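Local coordinates for UPF0403 protein yphP (Bacillus subtilis, PDB 3FHK) that acts as a dithiol bacilliredoxin of the thioredoxin superfamily, removing bacillithiol from mixed disulfides on proteins, and has disulfide isomerase activity, at residues M96-M110 with L113-I127. The protein carries 2 engineered substitutions. Numbering follows the deposited sequence. Where two conformers were deposited one is given.
Sequences MREYFTGAAPSSPSM and LKGKEVVHFIPRHEI. Engineered in segment 96-110: Ala103 (natural residue Gln), Ala104 (natural residue Glu). With SO4 (sulfate ion), chain F; SO4 (sulfate ion), chain G.
Arg124 grips the chain just before a cis-proline from two points: its NH1 donates to Ser107 O at 2.8 Å, and its backbone N donates to Ser106 OG at 3.0 Å. The first bond lies in the carbonyl plane of Ser107 and only 1° out of the guanidinium plane, so the carbonyl meets the edge of the group. With CG anti to the backbone N (chi1 -180°) and the chain extended to NE, the arginine runs past Ser107 O, and NH1 ends beside Pro108 CD. NE forms a salt bridge with Glu128. Replacing Arg124 by an alanine is likely to leave Ser107 O and Glu128 without their charged mate and to remove the side chain that touches Cys56.

The peptide bond before Pro108 is cis, and this ring touches Cys56 of the CXC motif. A cis-proline leading into a strand of the central sheet, next to the redox cysteines, is the hallmark of the thioredoxin fold. That strand pairs with 117-122 in an antiparallel hairpin: Met110 and Ile122 form a hydrogen-bonded pair, in which Met110 N donates to Ile122 O at 3.0 Å and Ile122 N to Met110 O at 2.8 Å. From this pair Met110 CE, turned by the bend at chi3, meets Ile127 CD1 at 3.6 Å.

One residue before Ile122, Phe121 sends an edge toward the face of Phe100, an offset edge-to-face pair with planes at 66°. Ala103, an engineered residue, lays CB over one face of Phe121, 4.0 Å from the centroid, a CH-pi contact. Val118 CG2 packs against Phe100 CD1 at 3.6 Å. One water links Tyr99 O to Val118 N, another Tyr99 O to Lys116 O, while Tyr99 OH is hydrogen-bonded to Glu42, and Lys116 NZ forms a salt bridge with the same carboxylate.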
loop_
_atom_site.group_PDB
_atom_site.type_symbol
_atom_site.label_atom_id
_atom_site.label_comp_id
_atom_site.label_asym_id
_atom_site.label_seq_id
_atom_site.Cartn_x
_atom_site.Cartn_y
_atom_site.Cartn_z
ATOM N N MET A 96 -12.116 -29.388 5.197
ATOM C CA MET A 96 -11.559 -30.186 6.282
ATOM C C MET A 96 -12.442 -30.082 7.525
ATOM O O MET A 96 -12.737 -31.084 8.180
ATOM C CB MET A 96 -10.126 -29.759 6.605
ATOM C CG MET A 96 -9.398 -30.691 7.562
ATOM S SD MET A 96 -9.457 -32.426 7.055
ATOM C CE MET A 96 -8.881 -33.203 8.540
ATOM N N ARG A 97 -12.880 -28.866 7.834
ATOM C CA ARG A 97 -13.671 -28.634 9.037
ATOM C C ARG A 97 -15.004 -29.388 9.022
ATOM O O ARG A 97 -15.519 -29.753 10.075
ATOM C CB ARG A 97 -13.850 -27.130 9.306
ATOM C CG ARG A 97 -12.549 -26.422 9.795
ATOM C CD ARG A 97 -12.708 -24.893 9.804
ATOM N NE ARG A 97 -11.646 -24.235 10.555
ATOM C CZ ARG A 97 -11.372 -22.930 10.499
ATOM N NH1 ARG A 97 -12.070 -22.116 9.712
ATOM N NH2 ARG A 97 -10.376 -22.433 11.222
ATOM N N GLU A 98 -15.538 -29.652 7.833
ATOM C CA GLU A 98 -16.766 -30.429 7.710
ATOM C C GLU A 98 -16.641 -31.808 8.357
ATOM O O GLU A 98 -17.643 -32.396 8.768
ATOM C CB GLU A 98 -17.156 -30.591 6.244
ATOM C CG GLU A 98 -17.773 -29.359 5.608
ATOM C CD GLU A 98 -18.125 -29.594 4.153
ATOM O OE1 GLU A 98 -18.035 -30.756 3.706
ATOM O OE2 GLU A 98 -18.485 -28.625 3.455
ATOM N N TYR A 99 -15.415 -32.317 8.435
ATOM C CA TYR A 99 -15.151 -33.641 8.995
ATOM C C TYR A 99 -15.020 -33.609 10.518
ATOM O O TYR A 99 -15.106 -34.650 11.170
ATOM C CB TYR A 99 -13.862 -34.228 8.395
ATOM C CG TYR A 99 -13.956 -34.597 6.928
ATOM C CD1 TYR A 99 -14.308 -35.883 6.529
ATOM C CD2 TYR A 99 -13.711 -33.656 5.946
ATOM C CE1 TYR A 99 -14.407 -36.219 5.182
ATOM C CE2 TYR A 99 -13.809 -33.974 4.604
ATOM C CZ TYR A 99 -14.148 -35.254 4.226
ATOM O OH TYR A 99 -14.227 -35.552 2.885
ATOM N N PHE A 100 -14.792 -32.419 11.075
ATOM C CA PHE A 100 -14.564 -32.272 12.514
ATOM C C PHE A 100 -15.901 -32.137 13.249
ATOM O O PHE A 100 -16.163 -31.120 13.889
ATOM C CB PHE A 100 -13.680 -31.048 12.824
ATOM C CG PHE A 100 -12.298 -31.096 12.202
ATOM C CD1 PHE A 100 -11.787 -32.282 11.672
ATOM C CD2 PHE A 100 -11.498 -29.957 12.181
ATOM C CE1 PHE A 100 -10.524 -32.324 11.115
ATOM C CE2 PHE A 100 -10.215 -29.990 11.631
ATOM C CZ PHE A 100 -9.725 -31.173 11.095
ATOM N N THR A 101 -16.742 -33.161 13.146
ATOM C CA THR A 101 -18.101 -33.115 13.694
ATOM C C THR A 101 -18.083 -32.738 15.168
ATOM O O THR A 101 -17.347 -33.318 15.968
ATOM C CB THR A 101 -18.827 -34.471 13.528
ATOM O OG1 THR A 101 -18.550 -35.006 12.228
ATOM C CG2 THR A 101 -20.344 -34.314 13.696
ATOM N N GLY A 102 -18.886 -31.746 15.519
ATOM C CA GLY A 102 -18.955 -31.294 16.890
ATOM C C GLY A 102 -18.111 -30.067 17.152
ATOM O O GLY A 102 -18.448 -29.258 18.024
ATOM N N ALA A 103 -17.018 -29.924 16.404
ATOM C CA ALA A 103 -16.080 -28.834 16.640
ATOM C C ALA A 103 -16.505 -27.517 16.015
ATOM O O ALA A 103 -17.025 -27.480 14.906
ATOM C CB ALA A 103 -14.679 -29.214 16.142
ATOM N N ALA A 104 -16.262 -26.424 16.728
ATOM C CA ALA A 104 -16.388 -25.107 16.123
ATOM C C ALA A 104 -15.107 -24.818 15.340
ATOM O O ALA A 104 -14.073 -25.445 15.575
ATOM C CB ALA A 104 -16.626 -24.053 17.180
ATOM N N PRO A 105 -15.175 -23.894 14.376
ATOM C CA PRO A 105 -13.954 -23.503 13.659
ATOM C C PRO A 105 -13.043 -22.644 14.528
ATOM O O PRO A 105 -13.537 -21.780 15.251
ATOM C CB PRO A 105 -14.487 -22.657 12.502
ATOM C CG PRO A 105 -15.824 -22.170 12.962
ATOM C CD PRO A 105 -16.381 -23.236 13.844
ATOM N N SER A 106 -11.736 -22.894 14.467
ATOM C CA SER A 106 -10.749 -22.010 15.070
ATOM C C SER A 106 -9.397 -22.239 14.411
ATOM O O SER A 106 -9.188 -23.241 13.727
ATOM C CB SER A 106 -10.656 -22.209 16.589
ATOM O OG SER A 106 -10.000 -23.421 16.928
ATOM N N SER A 107 -8.472 -21.319 14.652
ATOM C CA SER A 107 -7.234 -21.253 13.890
ATOM C C SER A 107 -6.166 -20.544 14.729
ATOM O O SER A 107 -6.407 -19.442 15.229
ATOM C CB SER A 107 -7.506 -20.453 12.615
ATOM O OG SER A 107 -6.405 -20.478 11.743
ATOM N N PRO A 108 -4.995 -21.173 14.919
ATOM C CA PRO A 108 -4.642 -22.520 14.473
ATOM C C PRO A 108 -5.384 -23.535 15.317
ATOM O O PRO A 108 -5.861 -23.202 16.392
ATOM C CB PRO A 108 -3.147 -22.601 14.805
ATOM C CG PRO A 108 -3.014 -21.693 16.005
ATOM C CD PRO A 108 -3.858 -20.529 15.612
ATOM N N SER A 109 -5.488 -24.760 14.831
ATOM C CA SER A 109 -6.041 -25.828 15.647
ATOM C C SER A 109 -5.499 -27.144 15.109
ATOM O O SER A 109 -4.872 -27.170 14.051
ATOM C CB SER A 109 -7.580 -25.772 15.664
ATOM O OG SER A 109 -8.126 -25.879 14.355
ATOM N N MET A 110 -5.716 -28.231 15.834
ATOM C CA MET A 110 -5.176 -29.519 15.412
ATOM C C MET A 110 -6.178 -30.647 15.674
ATOM O O MET A 110 -6.888 -30.637 16.675
ATOM C CB MET A 110 -3.857 -29.794 16.128
ATOM C CG MET A 110 -2.739 -28.793 15.807
ATOM S SD MET A 110 -1.187 -29.133 16.680
ATOM C CE MET A 110 -1.366 -28.033 18.074
ATOM N N LEU A 113 -6.862 -37.821 13.880
ATOM C CA LEU A 113 -7.890 -38.674 13.279
ATOM C C LEU A 113 -7.556 -40.148 13.407
ATOM O O LEU A 113 -6.391 -40.532 13.436
ATOM C CB LEU A 113 -7.998 -38.391 11.783
ATOM C CG LEU A 113 -8.773 -37.186 11.260
ATOM C CD1 LEU A 113 -8.848 -36.069 12.280
ATOM C CD2 LEU A 113 -8.122 -36.720 9.970
ATOM N N LYS A 114 -8.595 -40.971 13.475
ATOM C CA LYS A 114 -8.488 -42.394 13.187
ATOM C C LYS A 114 -9.419 -42.563 11.998
ATOM O O LYS A 114 -10.599 -42.217 12.088
ATOM C CB LYS A 114 -8.965 -43.227 14.376
ATOM C CG LYS A 114 -9.037 -44.727 14.121
ATOM C CD LYS A 114 -7.878 -45.485 14.763
ATOM C CE LYS A 114 -6.599 -45.367 13.946
ATOM N NZ LYS A 114 -5.463 -46.148 14.531
ATOM N N GLY A 115 -8.895 -43.048 10.875
ATOM C CA GLY A 115 -9.609 -42.930 9.616
ATOM C C GLY A 115 -9.893 -41.456 9.369
ATOM O O GLY A 115 -8.981 -40.626 9.405
ATOM N N LYS A 116 -11.154 -41.111 9.142
ATOM C CA LYS A 116 -11.526 -39.703 9.021
ATOM C C LYS A 116 -12.312 -39.190 10.240
ATOM O O LYS A 116 -12.917 -38.120 10.202
ATOM C CB LYS A 116 -12.289 -39.445 7.719
ATOM C CG LYS A 116 -13.571 -40.232 7.578
ATOM C CD LYS A 116 -14.252 -39.963 6.239
ATOM C CE LYS A 116 -15.692 -40.471 6.243
ATOM N NZ LYS A 116 -16.441 -40.052 5.020
ATOM N N GLU A 117 -12.282 -39.955 11.326
ATOM C CA GLU A 117 -12.958 -39.568 12.558
ATOM C C GLU A 117 -11.990 -38.910 13.543
ATOM O O GLU A 117 -10.904 -39.429 13.786
ATOM C CB GLU A 117 -13.590 -40.796 13.222
ATOM C CG GLU A 117 -14.120 -40.506 14.624
ATOM C CD GLU A 117 -14.358 -41.763 15.453
ATOM O OE1 GLU A 117 -15.524 -42.002 15.842
ATOM O OE2 GLU A 117 -13.385 -42.509 15.714
ATOM N N VAL A 118 -12.388 -37.780 14.117
ATOM C CA VAL A 118 -11.581 -37.122 15.144
ATOM C C VAL A 118 -11.559 -37.943 16.428
ATOM O O VAL A 118 -12.609 -38.325 16.937
ATOM C CB VAL A 118 -12.107 -35.710 15.442
ATOM C CG1 VAL A 118 -11.299 -35.049 16.571
ATOM C CG2 VAL A 118 -12.058 -34.854 14.172
ATOM N N VAL A 119 -10.366 -38.245 16.935
ATOM C CA VAL A 119 -10.257 -38.910 18.231
ATOM C C VAL A 119 -9.603 -37.991 19.264
ATOM O O VAL A 119 -9.604 -38.275 20.463
ATOM C CB VAL A 119 -9.492 -40.250 18.147
ATOM C CG1 VAL A 119 -10.251 -41.258 17.286
ATOM C CG2 VAL A 119 -8.042 -40.037 17.639
ATOM N N HIS A 120 -9.030 -36.892 18.799
ATOM C CA HIS A 120 -8.527 -35.880 19.718
ATOM C C HIS A 120 -8.441 -34.531 19.026
ATOM O O HIS A 120 -7.971 -34.435 17.904
ATOM C CB HIS A 120 -7.168 -36.266 20.300
ATOM C CG HIS A 120 -6.710 -35.348 21.388
ATOM N ND1 HIS A 120 -7.186 -35.433 22.681
ATOM C CD2 HIS A 120 -5.845 -34.307 21.373
ATOM C CE1 HIS A 120 -6.621 -34.491 23.416
ATOM N NE2 HIS A 120 -5.803 -33.797 22.652
ATOM N N PHE A 121 -8.903 -33.491 19.700
ATOM C CA PHE A 121 -9.007 -32.185 19.081
ATOM C C PHE A 121 -8.287 -31.166 19.957
ATOM O O PHE A 121 -8.353 -31.238 21.178
ATOM C CB PHE A 121 -10.483 -31.809 18.871
ATOM C CG PHE A 121 -10.681 -30.639 17.939
ATOM C CD1 PHE A 121 -11.030 -29.391 18.428
ATOM C CD2 PHE A 121 -10.501 -30.785 16.574
ATOM C CE1 PHE A 121 -11.186 -28.312 17.571
ATOM C CE2 PHE A 121 -10.659 -29.708 15.714
ATOM C CZ PHE A 121 -10.996 -28.474 16.211
ATOM N N ILE A 122 -7.565 -30.245 19.331
ATOM C CA ILE A 122 -6.911 -29.171 20.057
ATOM C C ILE A 122 -7.329 -27.841 19.456
ATOM O O ILE A 122 -6.757 -27.399 18.469
ATOM C CB ILE A 122 -5.385 -29.288 19.987
ATOM C CG1 ILE A 122 -4.938 -30.674 20.461
ATOM C CG2 ILE A 122 -4.728 -28.193 20.829
ATOM C CD1 ILE A 122 -3.461 -30.937 20.242
ATOM N N PRO A 123 -8.351 -27.207 20.040
ATOM C CA PRO A 123 -8.825 -25.940 19.483
ATOM C C PRO A 123 -7.837 -24.823 19.799
ATOM O O PRO A 123 -6.931 -25.010 20.613
ATOM C CB PRO A 123 -10.140 -25.707 20.221
ATOM C CG PRO A 123 -9.962 -26.403 21.525
ATOM C CD PRO A 123 -9.057 -27.578 21.278
ATOM N N ARG A 124 -8.021 -23.674 19.167
ATOM C CA ARG A 124 -7.159 -22.526 19.409
ATOM C C ARG A 124 -6.954 -22.192 20.895
ATOM O O ARG A 124 -5.848 -21.853 21.303
ATOM C CB ARG A 124 -7.670 -21.296 18.661
ATOM C CG ARG A 124 -6.783 -20.090 18.899
ATOM C CD ARG A 124 -7.387 -18.800 18.349
ATOM N NE ARG A 124 -6.629 -17.636 18.803
ATOM C CZ ARG A 124 -5.726 -16.994 18.069
ATOM N NH1 ARG A 124 -5.471 -17.388 16.831
ATOM N NH2 ARG A 124 -5.083 -15.948 18.571
ATOM N N HIS A 125 -8.005 -22.298 21.706
ATOM C CA HIS A 125 -7.903 -21.899 23.113
ATOM C C HIS A 125 -7.066 -22.869 23.936
ATOM O O HIS A 125 -6.697 -22.574 25.069
ATOM C CB HIS A 125 -9.284 -21.671 23.745
ATOM C CG HIS A 125 -10.054 -22.928 24.013
ATOM N ND1 HIS A 125 -11.113 -23.335 23.231
ATOM C CD2 HIS A 125 -9.931 -23.856 24.993
ATOM C CE1 HIS A 125 -11.603 -24.467 23.709
ATOM N NE2 HIS A 125 -10.903 -24.804 24.777
ATOM N N GLU A 126 -6.747 -24.014 23.343
ATOM C CA GLU A 126 -5.921 -25.022 23.992
ATOM C C GLU A 126 -4.480 -24.769 23.591
ATOM O O GLU A 126 -3.545 -25.409 24.088
ATOM C CB GLU A 126 -6.348 -26.417 23.542
ATOM C CG GLU A 126 -6.490 -27.424 24.661
ATOM C CD GLU A 126 -7.793 -27.274 25.411
ATOM O OE1 GLU A 126 -8.727 -28.059 25.142
ATOM O OE2 GLU A 126 -7.892 -26.366 26.260
ATOM N N ILE A 127 -4.311 -23.814 22.686
ATOM C CA ILE A 127 -3.003 -23.473 22.151
ATOM C C ILE A 127 -2.565 -22.081 22.598
ATOM O O ILE A 127 -1.527 -21.923 23.239
ATOM C CB ILE A 127 -3.000 -23.530 20.611
ATOM C CG1 ILE A 127 -3.347 -24.946 20.139
ATOM C CG2 ILE A 127 -1.643 -23.056 20.057
ATOM C CD1 ILE A 127 -3.355 -25.124 18.614
HETATM S S SO4 F . -10.457 -18.838 10.162
HETATM O O1 SO4 F . -11.338 -17.788 10.658
HETATM O O2 SO4 F . -9.260 -18.207 9.619
HETATM O O3 SO4 F . -10.131 -19.700 11.299
HETATM O O4 SO4 F . -11.071 -19.627 9.085
HETATM S S SO4 G . -8.498 -38.040 24.422
HETATM O O1 SO4 G . -9.364 -36.985 23.896
HETATM O O2 SO4 G . -7.813 -37.517 25.602
HETATM O O3 SO4 G . -9.286 -39.209 24.811
HETATM O O4 SO4 G . -7.535 -38.435 23.398
HETATM O O HOH W 1 -14.945 -36.691 13.283
HETATM O O HOH W 2 -15.526 -37.362 9.514
#